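Local coordinates for adenosine monophosphate-protein transferase vopS (PDB 3LET) that transfers AMP from ATP to a threonine of host Rho GTPases, blocking their binding to downstream effectors and so inhibiting actin assembly in infected cells, at residues L263-F268 / M287-A292; Q121-M126 / P228-G233. One frame throughout, in Å; residues are numbered along the deposited sequence.

Contact 1 (L263-F268 / M287-A292); sequences LGKHLF and MLYAIA
Gly-264 and Tyr-289 bring the two helical segments together, their CA atoms only 3.8 Å apart, and the segments run nearly antiparallel at 167° with a closest axis separation of 7.7 Å. Such a short spacing depends on small residues at the interface. With no side chain, Gly-264 lets the partner helix come up against its main chain. Ala-292 fills the neighbouring position with its methyl group, CB resting 3.4 Å from Gly-264 CA. Tyr-289 covers the other flank of the glycine. With CG anti to the backbone N (chi1 173°), the ring turns its edge to the main chain of helix 260-274: CD1 lies 3.4 Å from Gly-264 C, and both Gly-264 O and Lys-265 N lie in the ring plane at that edge. Farther out, Lys-265 travels beside the tyrosine in the same direction, its CG 3.9 Å from Tyr-289 CE1, before each polar end finds a backbone carbonyl: the amine that of Tyr-151, the phenol that of Asn-300. Leu-267 and Leu-288 meet at about a right angle, CB against CB at 3.9 Å, and CD1 of Leu-267 also reaches the CB of Leu-288. Across the segments the contact is thus carried by apolar and van der Waals packing. Trp-175 meets the Tyr-289 ring with planes at about 60°. Helix 207-217 packs on Leu-288 through Leu-210 and Leu-213, helix 304-311 approaches Lys-265 and Phe-268, and helix 184-199 touches Met-287, Ala-290 and Ile-291, so the antiparallel pair lies buried within an all-helical bundle.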
ATOM      1  N   LEU A 263     -20.218  -5.930   3.328  1.00 20.67           N
ATOM      2  CA  LEU A 263     -19.034  -5.810   2.471  1.00 22.22           C
ATOM      3  C   LEU A 263     -18.624  -4.344   2.307  1.00 20.30           C
ATOM      4  O   LEU A 263     -17.436  -4.029   2.334  1.00 18.38           O
ATOM      5  CB  LEU A 263     -19.289  -6.447   1.106  1.00 21.89           C
ATOM      6  CG  LEU A 263     -18.160  -6.295   0.095  1.00 20.53           C
ATOM      7  CD1 LEU A 263     -16.902  -6.980   0.625  1.00 18.73           C
ATOM      8  CD2 LEU A 263     -18.566  -6.844  -1.261  1.00 20.70           C
ATOM      9  N   GLY A 264     -19.586  -3.441   2.117  1.00 15.54           N
ATOM     10  CA  GLY A 264     -19.225  -2.048   1.921  1.00 17.17           C
ATOM     11  C   GLY A 264     -18.400  -1.514   3.085  1.00 16.76           C
ATOM     12  O   GLY A 264     -17.446  -0.762   2.914  1.00 14.78           O
ATOM     13  N   LYS A 265     -18.803  -1.876   4.297  1.00 15.05           N
ATOM     14  CA  LYS A 265     -18.100  -1.422   5.498  1.00 17.75           C
ATOM     15  C   LYS A 265     -16.658  -1.903   5.522  1.00 15.20           C
ATOM     16  O   LYS A 265     -15.758  -1.161   5.922  1.00 14.66           O
ATOM     17  CB  LYS A 265     -18.821  -1.925   6.758  1.00 17.76           C
ATOM     18  CG  LYS A 265     -20.147  -1.234   6.939  1.00 15.98           C
ATOM     19  CD  LYS A 265     -20.785  -1.629   8.269  1.00 24.49           C
ATOM     20  CE  LYS A 265     -22.288  -1.731   8.154  1.00 51.34           C
ATOM     21  NZ  LYS A 265     -22.884  -0.421   8.388  1.00 55.10           N
ATOM     22  N   HIS A 266     -16.457  -3.159   5.153  1.00 14.03           N
ATOM     23  CA  HIS A 266     -15.116  -3.743   5.172  1.00 18.07           C
ATOM     24  C   HIS A 266     -14.243  -3.116   4.096  1.00 21.19           C
ATOM     25  O   HIS A 266     -13.051  -2.932   4.296  1.00 16.63           O
ATOM     26  CB  HIS A 266     -15.171  -5.255   4.963  1.00 15.55           C
ATOM     27  CG  HIS A 266     -15.671  -6.000   6.158  1.00 18.41           C
ATOM     28  ND1 HIS A 266     -14.847  -6.345   7.206  1.00 21.90           N
ATOM     29  CD2 HIS A 266     -16.908  -6.447   6.485  1.00 21.48           C
ATOM     30  CE1 HIS A 266     -15.552  -6.985   8.126  1.00 36.66           C
ATOM     31  NE2 HIS A 266     -16.805  -7.065   7.713  1.00 27.57           N
ATOM     32  N   LEU A 267     -14.830  -2.786   2.950  1.00 13.63           N
ATOM     33  CA  LEU A 267     -14.049  -2.101   1.919  1.00  9.94           C
ATOM     34  C   LEU A 267     -13.674  -0.685   2.328  1.00 19.06           C
ATOM     35  O   LEU A 267     -12.545  -0.253   2.139  1.00 18.38           O
ATOM     36  CB  LEU A 267     -14.812  -2.097   0.590  1.00 11.29           C
ATOM     37  CG  LEU A 267     -14.958  -3.519   0.001  1.00 16.69           C
ATOM     38  CD1 LEU A 267     -15.841  -3.410  -1.244  1.00 17.72           C
ATOM     39  CD2 LEU A 267     -13.582  -4.145  -0.354  1.00 18.02           C
ATOM     40  N   PHE A 268     -14.633   0.035   2.882  1.00 11.15           N
ATOM     41  CA  PHE A 268     -14.404   1.394   3.389  1.00 12.73           C
ATOM     42  C   PHE A 268     -13.288   1.378   4.441  1.00 13.94           C
ATOM     43  O   PHE A 268     -12.357   2.189   4.401  1.00 12.07           O
ATOM     44  CB  PHE A 268     -15.726   1.916   4.005  1.00 12.02           C
ATOM     45  CG  PHE A 268     -15.596   3.251   4.699  1.00 15.11           C
ATOM     46  CD1 PHE A 268     -15.959   4.435   4.044  1.00 15.77           C
ATOM     47  CD2 PHE A 268     -15.129   3.316   6.012  1.00 13.85           C
ATOM     48  CE1 PHE A 268     -15.841   5.635   4.650  1.00 19.71           C
ATOM     49  CE2 PHE A 268     -15.017   4.532   6.641  1.00 13.24           C
ATOM     50  CZ  PHE A 268     -15.359   5.706   5.956  1.00 15.33           C
ATOM     51  N   MET A 287     -16.777   5.563  -2.229  1.00 13.17           N
ATOM     52  CA  MET A 287     -17.265   5.021  -3.495  1.00 13.01           C
ATOM     53  C   MET A 287     -17.400   3.496  -3.379  1.00 11.75           C
ATOM     54  O   MET A 287     -18.403   2.927  -3.826  1.00 12.91           O
ATOM     55  CB  MET A 287     -16.332   5.435  -4.643  1.00 12.78           C
ATOM     56  CG  MET A 287     -16.606   4.748  -5.977  1.00 19.35           C
ATOM     57  SD  MET A 287     -18.161   5.353  -6.716  1.00 20.96           S
ATOM     58  CE  MET A 287     -17.618   6.959  -7.344  1.00 21.26           C
ATOM     59  N   LEU A 288     -16.415   2.795  -2.796  1.00  9.58           N
ATOM     60  CA  LEU A 288     -16.572   1.319  -2.684  1.00 10.01           C
ATOM     61  C   LEU A 288     -17.720   0.917  -1.745  1.00 12.16           C
ATOM     62  O   LEU A 288     -18.404  -0.076  -1.985  1.00 13.97           O
ATOM     63  CB  LEU A 288     -15.281   0.608  -2.224  1.00 11.59           C
ATOM     64  CG  LEU A 288     -14.124   0.758  -3.222  1.00 12.85           C
ATOM     65  CD1 LEU A 288     -12.915  -0.012  -2.692  1.00 11.83           C
ATOM     66  CD2 LEU A 288     -14.473   0.247  -4.597  1.00 18.95           C
ATOM     67  N   TYR A 289     -17.922   1.678  -0.679  1.00 13.23           N
ATOM     68  CA  TYR A 289     -19.027   1.404   0.241  1.00 15.31           C
ATOM     69  C   TYR A 289     -20.337   1.505  -0.540  1.00 14.60           C
ATOM     70  O   TYR A 289     -21.185   0.603  -0.448  1.00 16.78           O
ATOM     71  CB  TYR A 289     -19.036   2.430   1.383  1.00 11.83           C
ATOM     72  CG  TYR A 289     -20.261   2.299   2.291  1.00 12.35           C
ATOM     73  CD1 TYR A 289     -20.319   1.295   3.267  1.00 16.48           C
ATOM     74  CD2 TYR A 289     -21.338   3.181   2.167  1.00 13.46           C
ATOM     75  CE1 TYR A 289     -21.420   1.166   4.115  1.00 15.44           C
ATOM     76  CE2 TYR A 289     -22.479   3.054   3.018  1.00 13.02           C
ATOM     77  CZ  TYR A 289     -22.500   2.057   3.977  1.00 21.53           C
ATOM     78  OH  TYR A 289     -23.619   1.932   4.787  1.00 19.25           O
ATOM     79  N   ALA A 290     -20.504   2.609  -1.280  1.00 12.74           N
ATOM     80  CA  ALA A 290     -21.730   2.841  -2.058  1.00 15.27           C
ATOM     81  C   ALA A 290     -21.936   1.771  -3.116  1.00 15.51           C
ATOM     82  O   ALA A 290     -23.043   1.298  -3.306  1.00 13.62           O
ATOM     83  CB  ALA A 290     -21.721   4.217  -2.722  1.00 18.14           C
ATOM     84  N   ILE A 291     -20.891   1.401  -3.843  1.00 12.55           N
ATOM     85  CA  ILE A 291     -21.063   0.376  -4.861  1.00 13.73           C
ATOM     86  C   ILE A 291     -21.496  -0.930  -4.210  1.00 16.15           C
ATOM     87  O   ILE A 291     -22.406  -1.598  -4.705  1.00 16.84           O
ATOM     88  CB  ILE A 291     -19.770   0.138  -5.640  1.00 15.27           C
ATOM     89  CG1 ILE A 291     -19.397   1.397  -6.440  1.00 12.22           C
ATOM     90  CG2 ILE A 291     -19.905  -1.076  -6.570  1.00 14.71           C
ATOM     91  CD1 ILE A 291     -17.915   1.346  -6.936  1.00 15.63           C
ATOM     92  N   ALA A 292     -20.842  -1.305  -3.114  1.00 12.74           N
ATOM     93  CA  ALA A 292     -21.212  -2.552  -2.418  1.00 19.89           C
ATOM     94  C   ALA A 292     -22.678  -2.486  -1.979  1.00 21.89           C
ATOM     95  O   ALA A 292     -23.439  -3.445  -2.126  1.00 18.55           O
ATOM     96  CB  ALA A 292     -20.297  -2.813  -1.198  1.00 16.11           C
TER

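Contact 2 (Q121-M126 / P228-G233); sequences QAVFDM and PNISGG
Pro-228 starts the contact by setting its ring crosswise to Val-123, with CG 3.7 Å from the valine CG1. That methyl is anti to the backbone N (chi1 169°) and also touches the proline CB. Asn-229 contributes its carbonyl O, which lies 4.0 Å from the CE of Met-126, while its side chain turns back into the loop. Ile-230 follows with its CG2 methyl directed at the helix: it lies 4.0 Å from Met-126 CG, close to the methionine CB as well, and 4.2 Å from Val-123 CG2. The methionine chain, bent at chi2 and chi3, crosses the isoleucine at about a right angle. Tyr-102 of helix 88-102 touches both Val-123 and Ile-230. Beyond, Ser-231 N donates to Asn-229 OD1 at 2.9 Å, which makes an Asx turn. After Gly-232, whose positive phi (114°) suits glycine, Gly-233 N gives the same oxygen a weak second bond. Pro-228, just before the Asx turn, and Ile-230, within it, thus lay an apolar patch of the Fido region on helix 113-139 of the VopS N-terminal family region.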
ATOM      1  N   GLN A 121      16.894  -2.757   9.069  1.00 20.58           N
ATOM      2  CA  GLN A 121      15.996  -3.685   9.768  1.00 21.87           C
ATOM      3  C   GLN A 121      15.145  -2.946  10.775  1.00 19.88           C
ATOM      4  O   GLN A 121      13.985  -3.320  10.994  1.00 20.72           O
ATOM      5  CB  GLN A 121      16.773  -4.808  10.462  1.00 22.32           C
ATOM      6  CG  GLN A 121      17.329  -5.812   9.463  1.00 17.30           C
ATOM      7  CD  GLN A 121      18.159  -6.893  10.117  1.00 22.07           C
ATOM      8  OE1 GLN A 121      17.636  -7.909  10.595  1.00 25.07           O
ATOM      9  NE2 GLN A 121      19.462  -6.671  10.167  1.00 31.34           N
ATOM     10  N   ALA A 122      15.687  -1.911  11.412  1.00 19.47           N
ATOM     11  CA  ALA A 122      14.841  -1.120  12.311  1.00 20.89           C
ATOM     12  C   ALA A 122      13.760  -0.366  11.520  1.00 23.45           C
ATOM     13  O   ALA A 122      12.622  -0.251  11.973  1.00 23.34           O
ATOM     14  CB  ALA A 122      15.697  -0.150  13.163  1.00 31.48           C
ATOM     15  N   VAL A 123      14.095   0.132  10.325  1.00 17.21           N
ATOM     16  CA  VAL A 123      13.098   0.812   9.500  1.00 21.01           C
ATOM     17  C   VAL A 123      11.988  -0.181   9.142  1.00 21.29           C
ATOM     18  O   VAL A 123      10.826   0.127   9.297  1.00 15.27           O
ATOM     19  CB  VAL A 123      13.717   1.406   8.210  1.00 23.14           C
ATOM     20  CG1 VAL A 123      12.618   1.870   7.236  1.00 16.09           C
ATOM     21  CG2 VAL A 123      14.673   2.563   8.559  1.00 28.74           C
ATOM     22  N   PHE A 124      12.357  -1.378   8.703  1.00 13.23           N
ATOM     23  CA  PHE A 124      11.368  -2.430   8.353  1.00 16.38           C
ATOM     24  C   PHE A 124      10.525  -2.801   9.573  1.00 21.32           C
ATOM     25  O   PHE A 124       9.298  -2.979   9.466  1.00 16.09           O
ATOM     26  CB  PHE A 124      12.078  -3.717   7.882  1.00 18.88           C
ATOM     27  CG  PHE A 124      12.416  -3.763   6.406  1.00 23.67           C
ATOM     28  CD1 PHE A 124      12.354  -2.636   5.608  1.00 18.37           C
ATOM     29  CD2 PHE A 124      12.813  -4.963   5.828  1.00 18.46           C
ATOM     30  CE1 PHE A 124      12.672  -2.690   4.276  1.00 19.76           C
ATOM     31  CE2 PHE A 124      13.152  -5.020   4.486  1.00 23.19           C
ATOM     32  CZ  PHE A 124      13.085  -3.873   3.713  1.00 20.74           C
ATOM     33  N   ASP A 125      11.166  -2.945  10.743  1.00 15.56           N
ATOM     34  CA  ASP A 125      10.428  -3.333  11.963  1.00 16.42           C
ATOM     35  C   ASP A 125       9.351  -2.288  12.285  1.00 15.99           C
ATOM     36  O   ASP A 125       8.250  -2.625  12.789  1.00 15.31           O
ATOM     37  CB  ASP A 125      11.373  -3.406  13.172  1.00 21.50           C
ATOM     38  CG  ASP A 125      12.114  -4.754  13.311  1.00 43.94           C
ATOM     39  OD1 ASP A 125      11.655  -5.787  12.795  1.00 27.99           O
ATOM     40  OD2 ASP A 125      13.162  -4.777  13.998  1.00 35.24           O
ATOM     41  N   MET A 126       9.676  -1.014  12.076  0.94 14.85           N
ATOM     42  CA  MET A 126       8.710   0.075  12.343  1.00 18.17           C
ATOM     43  C   MET A 126       7.559  -0.054  11.365  1.00 14.11           C
ATOM     44  O   MET A 126       6.387   0.059  11.752  1.00 14.14           O
ATOM     45  CB  MET A 126       9.353   1.461  12.187  1.00 20.62           C
ATOM     46  CG  MET A 126      10.419   1.776  13.237  1.00 35.61           C
ATOM     47  SD  MET A 126       9.715   1.862  14.882  1.00 45.50           S
ATOM     48  CE  MET A 126       8.532   3.195  14.689  1.00 37.87           C
ATOM     49  N   PRO A 228       8.369   4.440   5.208  1.00 16.93           N
ATOM     50  CA  PRO A 228       7.992   4.146   6.598  1.00 17.61           C
ATOM     51  C   PRO A 228       8.216   5.334   7.524  1.00 18.83           C
ATOM     52  O   PRO A 228       9.193   6.073   7.348  1.00 25.11           O
ATOM     53  CB  PRO A 228       8.944   3.013   6.991  1.00 17.24           C
ATOM     54  CG  PRO A 228       9.249   2.319   5.656  1.00 18.57           C
ATOM     55  CD  PRO A 228       9.351   3.462   4.676  1.00 19.50           C
ATOM     56  N   ASN A 229       7.335   5.515   8.507  1.00 17.08           N
ATOM     57  CA  ASN A 229       7.495   6.620   9.446  1.00 17.86           C
ATOM     58  C   ASN A 229       8.279   6.090  10.631  1.00 22.42           C
ATOM     59  O   ASN A 229       7.846   5.153  11.289  1.00 24.94           O
ATOM     60  CB  ASN A 229       6.135   7.187   9.895  1.00 18.21           C
ATOM     61  CG  ASN A 229       6.283   8.477  10.683  1.00 29.88           C
ATOM     62  OD1 ASN A 229       7.011   8.525  11.676  1.00 34.46           O
ATOM     63  ND2 ASN A 229       5.600   9.531  10.243  1.00 33.52           N
ATOM     64  N   ILE A 230       9.471   6.639  10.853  1.00 22.16           N
ATOM     65  CA  ILE A 230      10.306   6.203  11.972  1.00 24.83           C
ATOM     66  C   ILE A 230      10.486   7.343  12.970  1.00 34.43           C
ATOM     67  O   ILE A 230      11.383   7.305  13.818  1.00 33.18           O
ATOM     68  CB  ILE A 230      11.705   5.736  11.509  1.00 29.97           C
ATOM     69  CG1 ILE A 230      12.443   6.870  10.792  1.00 26.01           C
ATOM     70  CG2 ILE A 230      11.588   4.500  10.612  1.00 27.30           C
ATOM     71  CD1 ILE A 230      13.900   6.539  10.478  1.00 41.39           C
ATOM     72  N   SER A 231       9.611   8.337  12.854  1.00 33.25           N
ATOM     73  CA  SER A 231       9.686   9.566  13.633  1.00 33.59           C
ATOM     74  C   SER A 231       8.639   9.643  14.728  1.00 30.00           C
ATOM     75  O   SER A 231       8.495  10.674  15.354  1.00 33.69           O
ATOM     76  CB  SER A 231       9.458  10.760  12.697  1.00 35.62           C
ATOM     77  OG  SER A 231      10.503  10.869  11.753  1.00 44.93           O
ATOM     78  N   GLY A 232       7.892   8.573  14.953  1.00 33.89           N
ATOM     79  CA  GLY A 232       6.803   8.607  15.916  1.00 42.59           C
ATOM     80  C   GLY A 232       5.429   8.447  15.274  1.00 40.10           C
ATOM     81  O   GLY A 232       4.487   7.976  15.914  1.00 37.45           O
ATOM     82  N   GLY A 233       5.307   8.835  14.009  1.00 27.11           N
ATOM     83  CA  GLY A 233       4.051   8.674  13.284  1.00 31.65           C
ATOM     84  C   GLY A 233       3.720   7.211  13.068  1.00 28.86           C
ATOM     85  O   GLY A 233       4.576   6.350  13.221  1.00 30.77           O
TER

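Contacts 1 and 2 lie on opposite sides of the chain's centre, with their own centres 30 Å apart and their nearest atoms about 19 Å apart, so neither touches the other. They follow in series along the chain, contact 2 closing before contact 1 opens. Contact 1 pairs the helices on either side of the loop that leads into the Gly-280 to Gly-282 stretch, a probable ATP-binding element of the Fic motif. From helix 260-274 the side chain of Phe-268 comes within about 4 Å (nearest atoms) of that of Arg-286, which probably also binds ATP. Contact 2 is remote from these sites and instead joins the Fido region to the N-terminal family region.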